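Local coordinates for putative rhamnosidase (Streptomyces avermitilis, PDB 3W5M), which hydrolyses terminal non-reducing alpha-L-rhamnose residues from plant flavonoid glycosides and gum arabic, and binds L-rhamnose through a separate calcium-dependent module, at residues W347-Y359 with D467-P479. Numbering follows the deposited sequence.
Sequences WTDYRKRVQYQTY and DVPEQIVAQVDGP
V354 and Y356 of strand 353-359 pair in parallel with strand 471-474, the short strand axes approaching to 4.5 Å with 38° between their directions: V354 N donates to Q471 O, V354 O accepts from V473 N, Y356 N returns to V473 O, and Y356 O takes Q475 N where the partner strand runs out. Around this end of the pairing, side-chain amides add further bonds. Q355, extended beyond CG, works with both ends of its amide: OE1 receives V476 N at 2.9 Å from above the carbonyl plane, while NE2 gives to D477 OD1 (3.0 Å) on the syn side, amide and carboxylate lying only 13° apart. Q475 NE2 reaches the same D477 OD1 from the opposite face, and Q475 OE1 accepts Q357 NE2 (3.0 Å), the two amides nearly perpendicular; Q357 OE1 accepts from Y329 OH. On the sheet face opposite Q355, chi1 of 74° turns the Y356 ring against the partner backbone, A474 CA lying over one face in a CH-pi contact, Y356 CD2 against I472 CG2, and Y356 OH hydrogen-bonded to D21 OD2. V354 CG1 abuts P469 CG at 3.7 Å. Strand 471-474 thus edges a mixed five-stranded sheet, and the amide network, converging on D477 OD1, should hold segment 475-477 in place.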
loop_
_atom_site.group_PDB
_atom_site.type_symbol
_atom_site.label_atom_id
_atom_site.label_comp_id
_atom_site.label_asym_id
_atom_site.label_seq_id
_atom_site.Cartn_x
_atom_site.Cartn_y
_atom_site.Cartn_z
ATOM N N TRP A 347 -7.929 -1.506 -2.025
ATOM C CA TRP A 347 -7.810 -2.849 -2.553
ATOM C C TRP A 347 -8.238 -3.871 -1.498
ATOM O O TRP A 347 -7.662 -3.936 -0.405
ATOM C CB TRP A 347 -6.342 -3.134 -2.888
ATOM C CG TRP A 347 -6.080 -4.414 -3.621
ATOM C CD1 TRP A 347 -6.986 -5.278 -4.154
ATOM C CD2 TRP A 347 -4.785 -4.911 -3.986
ATOM N NE1 TRP A 347 -6.338 -6.310 -4.804
ATOM C CE2 TRP A 347 -4.987 -6.119 -4.695
ATOM C CE3 TRP A 347 -3.474 -4.480 -3.724
ATOM C CZ2 TRP A 347 -3.922 -6.888 -5.183
ATOM C CZ3 TRP A 347 -2.420 -5.215 -4.226
ATOM C CH2 TRP A 347 -2.644 -6.419 -4.941
ATOM N N THR A 348 -9.278 -4.610 -1.843
ATOM C CA THR A 348 -9.674 -5.825 -1.123
ATOM C C THR A 348 -9.880 -6.944 -2.149
ATOM O O THR A 348 -9.884 -6.689 -3.371
ATOM C CB THR A 348 -10.946 -5.624 -0.284
ATOM O OG1 THR A 348 -11.987 -5.047 -1.098
ATOM C CG2 THR A 348 -10.663 -4.713 0.946
ATOM N N ASP A 349 -10.063 -8.194 -1.690
ATOM C CA ASP A 349 -10.513 -9.203 -2.645
ATOM C C ASP A 349 -11.982 -8.922 -3.006
ATOM O O ASP A 349 -12.913 -9.304 -2.256
ATOM C CB ASP A 349 -10.331 -10.638 -2.091
ATOM C CG ASP A 349 -10.934 -11.718 -3.023
ATOM O OD1 ASP A 349 -11.527 -11.416 -4.085
ATOM O OD2 ASP A 349 -10.838 -12.913 -2.659
ATOM N N TYR A 350 -12.197 -8.266 -4.156
ATOM C CA TYR A 350 -13.523 -7.762 -4.508
ATOM C C TYR A 350 -14.620 -8.831 -4.674
ATOM O O TYR A 350 -15.807 -8.515 -4.694
ATOM C CB TYR A 350 -13.455 -6.910 -5.767
ATOM C CG TYR A 350 -12.495 -5.744 -5.631
ATOM C CD1 TYR A 350 -12.789 -4.654 -4.811
ATOM C CD2 TYR A 350 -11.272 -5.745 -6.325
ATOM C CE1 TYR A 350 -11.877 -3.581 -4.692
ATOM C CE2 TYR A 350 -10.375 -4.702 -6.200
ATOM C CZ TYR A 350 -10.698 -3.604 -5.404
ATOM O OH TYR A 350 -9.778 -2.569 -5.320
ATOM N N ARG A 351 -14.221 -10.079 -4.824
ATOM C CA ARG A 351 -15.185 -11.186 -4.845
ATOM C C ARG A 351 -15.788 -11.357 -3.447
ATOM O O ARG A 351 -16.969 -11.686 -3.311
ATOM C CB ARG A 351 -14.487 -12.481 -5.242
ATOM C CG ARG A 351 -13.962 -12.530 -6.674
ATOM C CD ARG A 351 -12.894 -13.607 -6.849
ATOM N NE ARG A 351 -11.588 -13.239 -6.284
ATOM C CZ ARG A 351 -10.509 -14.023 -6.313
ATOM N NH1 ARG A 351 -10.578 -15.223 -6.888
ATOM N NH2 ARG A 351 -9.354 -13.611 -5.775
ATOM N N LYS A 352 -14.980 -11.131 -2.410
ATOM C CA LYS A 352 -15.421 -11.337 -1.034
ATOM C C LYS A 352 -15.942 -10.086 -0.361
ATOM O O LYS A 352 -16.917 -10.153 0.401
ATOM C CB LYS A 352 -14.307 -11.978 -0.200
ATOM C CG LYS A 352 -13.972 -13.381 -0.711
ATOM C CD LYS A 352 -13.082 -14.139 0.242
ATOM C CE LYS A 352 -12.900 -15.568 -0.232
ATOM N NZ LYS A 352 -12.214 -16.340 0.840
ATOM N N ARG A 353 -15.306 -8.945 -0.622
ATOM C CA ARG A 353 -15.745 -7.711 0.034
ATOM C C ARG A 353 -15.255 -6.494 -0.752
ATOM O O ARG A 353 -14.215 -6.543 -1.452
ATOM C CB ARG A 353 -15.263 -7.645 1.491
ATOM C CG ARG A 353 -13.761 -7.398 1.641
ATOM C CD ARG A 353 -13.266 -7.485 3.081
ATOM N NE ARG A 353 -13.367 -8.872 3.557
ATOM C CZ ARG A 353 -14.215 -9.274 4.503
ATOM N NH1 ARG A 353 -15.019 -8.391 5.116
ATOM N NH2 ARG A 353 -14.261 -10.563 4.841
ATOM N N VAL A 354 -16.041 -5.429 -0.677
ATOM C CA VAL A 354 -15.587 -4.124 -1.140
ATOM C C VAL A 354 -15.859 -3.145 0.011
ATOM O O VAL A 354 -16.837 -3.285 0.736
ATOM C CB VAL A 354 -16.251 -3.704 -2.469
ATOM C CG1 VAL A 354 -17.734 -3.413 -2.306
ATOM C CG2 VAL A 354 -15.498 -2.513 -3.111
ATOM N N GLN A 355 -14.998 -2.148 0.174
ATOM C CA GLN A 355 -15.153 -1.203 1.284
ATOM C C GLN A 355 -15.846 0.058 0.756
ATOM O O GLN A 355 -15.559 0.473 -0.350
ATOM C CB GLN A 355 -13.786 -0.871 1.894
ATOM C CG GLN A 355 -13.142 -2.090 2.527
ATOM C CD GLN A 355 -12.068 -1.763 3.551
ATOM O OE1 GLN A 355 -12.251 -1.959 4.779
ATOM N NE2 GLN A 355 -10.963 -1.273 3.066
ATOM N N TYR A 356 -16.774 0.625 1.519
ATOM C CA TYR A 356 -17.436 1.900 1.109
ATOM C C TYR A 356 -17.029 3.045 2.042
ATOM O O TYR A 356 -16.554 2.837 3.189
ATOM C CB TYR A 356 -18.979 1.762 1.046
ATOM C CG TYR A 356 -19.661 1.708 2.397
ATOM C CD1 TYR A 356 -19.976 2.886 3.102
ATOM C CD2 TYR A 356 -19.989 0.477 2.982
ATOM C CE1 TYR A 356 -20.595 2.842 4.346
ATOM C CE2 TYR A 356 -20.638 0.420 4.218
ATOM C CZ TYR A 356 -20.934 1.596 4.895
ATOM O OH TYR A 356 -21.531 1.574 6.133
ATOM N N GLN A 357 -17.188 4.262 1.526
ATOM C CA GLN A 357 -16.806 5.495 2.232
ATOM C C GLN A 357 -18.062 6.291 2.536
ATOM O O GLN A 357 -19.053 6.194 1.813
ATOM C CB GLN A 357 -15.835 6.363 1.392
ATOM C CG GLN A 357 -14.484 5.711 1.035
ATOM C CD GLN A 357 -14.604 4.473 0.177
ATOM O OE1 GLN A 357 -15.144 4.522 -0.939
ATOM N NE2 GLN A 357 -14.146 3.321 0.716
ATOM N N THR A 358 -18.004 7.067 3.616
ATOM C CA THR A 358 -19.119 7.916 4.049
ATOM C C THR A 358 -18.620 9.364 4.118
ATOM O O THR A 358 -17.578 9.630 4.732
ATOM C CB THR A 358 -19.615 7.511 5.447
ATOM O OG1 THR A 358 -20.034 6.137 5.432
ATOM C CG2 THR A 358 -20.817 8.373 5.870
ATOM N N TYR A 359 -19.367 10.273 3.486
ATOM C CA TYR A 359 -18.990 11.686 3.461
ATOM C C TYR A 359 -20.124 12.550 3.956
ATOM O O TYR A 359 -21.280 12.296 3.642
ATOM C CB TYR A 359 -18.586 12.133 2.047
ATOM C CG TYR A 359 -17.528 11.276 1.395
ATOM C CD1 TYR A 359 -16.160 11.480 1.677
ATOM C CD2 TYR A 359 -17.882 10.259 0.483
ATOM C CE1 TYR A 359 -15.173 10.698 1.079
ATOM C CE2 TYR A 359 -16.885 9.471 -0.118
ATOM C CZ TYR A 359 -15.537 9.703 0.189
ATOM O OH TYR A 359 -14.543 8.923 -0.404
ATOM N N ASP A 467 -19.354 -9.225 -11.202
ATOM C CA ASP A 467 -19.749 -10.014 -10.041
ATOM C C ASP A 467 -19.948 -9.078 -8.847
ATOM O O ASP A 467 -19.154 -8.164 -8.632
ATOM C CB ASP A 467 -18.671 -11.058 -9.713
ATOM C CG ASP A 467 -18.457 -12.061 -10.846
ATOM O OD1 ASP A 467 -19.395 -12.830 -11.170
ATOM O OD2 ASP A 467 -17.344 -12.084 -11.412
ATOM N N VAL A 468 -21.024 -9.287 -8.100
ATOM C CA VAL A 468 -21.326 -8.496 -6.928
ATOM C C VAL A 468 -20.495 -9.029 -5.759
ATOM O O VAL A 468 -20.546 -10.237 -5.470
ATOM C CB VAL A 468 -22.835 -8.589 -6.564
ATOM C CG1 VAL A 468 -23.125 -7.825 -5.288
ATOM C CG2 VAL A 468 -23.719 -8.068 -7.695
ATOM N N PRO A 469 -19.721 -8.150 -5.080
ATOM C CA PRO A 469 -19.002 -8.580 -3.872
ATOM C C PRO A 469 -19.963 -9.153 -2.857
ATOM O O PRO A 469 -21.056 -8.620 -2.704
ATOM C CB PRO A 469 -18.423 -7.278 -3.293
ATOM C CG PRO A 469 -18.399 -6.322 -4.435
ATOM C CD PRO A 469 -19.437 -6.747 -5.441
ATOM N N GLU A 470 -19.541 -10.210 -2.156
ATOM C CA GLU A 470 -20.346 -10.830 -1.101
ATOM C C GLU A 470 -20.764 -9.858 0.009
ATOM O O GLU A 470 -21.883 -9.924 0.515
ATOM C CB GLU A 470 -19.597 -12.034 -0.506
ATOM C CG GLU A 470 -19.533 -13.225 -1.462
ATOM C CD GLU A 470 -18.658 -14.385 -0.970
ATOM O OE1 GLU A 470 -18.581 -14.636 0.253
ATOM O OE2 GLU A 470 -18.035 -15.063 -1.820
ATOM N N GLN A 471 -19.866 -8.945 0.377
ATOM C CA GLN A 471 -20.106 -8.010 1.476
ATOM C C GLN A 471 -19.692 -6.610 1.031
ATOM O O GLN A 471 -18.697 -6.467 0.331
ATOM C CB GLN A 471 -19.257 -8.393 2.669
ATOM C CG GLN A 471 -19.467 -9.803 3.180
ATOM C CD GLN A 471 -18.761 -9.970 4.495
ATOM O OE1 GLN A 471 -19.023 -9.233 5.446
ATOM N NE2 GLN A 471 -17.819 -10.899 4.548
ATOM N N ILE A 472 -20.471 -5.605 1.421
ATOM C CA ILE A 472 -20.116 -4.199 1.262
ATOM C C ILE A 472 -19.967 -3.660 2.679
ATOM O O ILE A 472 -20.939 -3.625 3.455
ATOM C CB ILE A 472 -21.194 -3.439 0.461
ATOM C CG1 ILE A 472 -21.458 -4.166 -0.872
ATOM C CG2 ILE A 472 -20.794 -1.966 0.272
ATOM C CD1 ILE A 472 -22.585 -3.588 -1.720
ATOM N N VAL A 473 -18.735 -3.297 3.055
ATOM C CA VAL A 473 -18.428 -3.005 4.457
ATOM C C VAL A 473 -17.805 -1.623 4.590
ATOM O O VAL A 473 -17.089 -1.213 3.689
ATOM C CB VAL A 473 -17.466 -4.075 5.064
ATOM C CG1 VAL A 473 -18.140 -5.447 5.039
ATOM C CG2 VAL A 473 -16.160 -4.140 4.283
ATOM N N ALA A 474 -18.102 -0.909 5.680
ATOM C CA ALA A 474 -17.537 0.445 5.891
ATOM C C ALA A 474 -16.025 0.297 5.981
ATOM O O ALA A 474 -15.531 -0.663 6.616
ATOM C CB ALA A 474 -18.064 1.075 7.179
ATOM N N GLN A 475 -15.293 1.196 5.326
ATOM C CA GLN A 475 -13.833 1.064 5.264
ATOM C C GLN A 475 -13.234 1.000 6.667
ATOM O O GLN A 475 -13.518 1.843 7.525
ATOM C CB GLN A 475 -13.218 2.226 4.473
ATOM C CG GLN A 475 -11.708 2.116 4.372
ATOM C CD GLN A 475 -11.137 2.910 3.228
ATOM O OE1 GLN A 475 -11.823 3.768 2.635
ATOM N NE2 GLN A 475 -9.874 2.629 2.891
ATOM N N VAL A 476 -12.397 -0.011 6.894
ATOM C CA VAL A 476 -11.809 -0.231 8.203
ATOM C C VAL A 476 -10.515 0.579 8.401
ATOM O O VAL A 476 -10.313 1.187 9.463
ATOM C CB VAL A 476 -11.503 -1.738 8.405
ATOM C CG1 VAL A 476 -10.717 -1.942 9.710
ATOM C CG2 VAL A 476 -12.808 -2.541 8.348
ATOM N N ASP A 477 -9.612 0.541 7.427
ATOM C CA ASP A 477 -8.363 1.309 7.518
ATOM C C ASP A 477 -8.625 2.801 7.238
ATOM O O ASP A 477 -9.697 3.149 6.737
ATOM C CB ASP A 477 -7.320 0.735 6.533
ATOM C CG ASP A 477 -7.847 0.596 5.074
ATOM O OD1 ASP A 477 -9.058 0.322 4.769
ATOM O OD2 ASP A 477 -6.983 0.723 4.184
ATOM N N GLY A 478 -7.669 3.672 7.593
ATOM C CA GLY A 478 -7.730 5.090 7.173
ATOM C C GLY A 478 -7.597 5.209 5.682
ATOM O O GLY A 478 -6.650 4.696 5.114
ATOM N N PRO A 479 -8.542 5.904 5.034
ATOM C CA PRO A 479 -8.474 6.186 3.620
ATOM C C PRO A 479 -7.139 6.829 3.261
ATOM O O PRO A 479 -6.538 7.531 4.079
ATOM C CB PRO A 479 -9.597 7.201 3.436
ATOM C CG PRO A 479 -10.622 6.796 4.458
ATOM C CD PRO A 479 -9.763 6.471 5.653
HETATM O O HOH W 1 -16.903 -12.289 2.102
#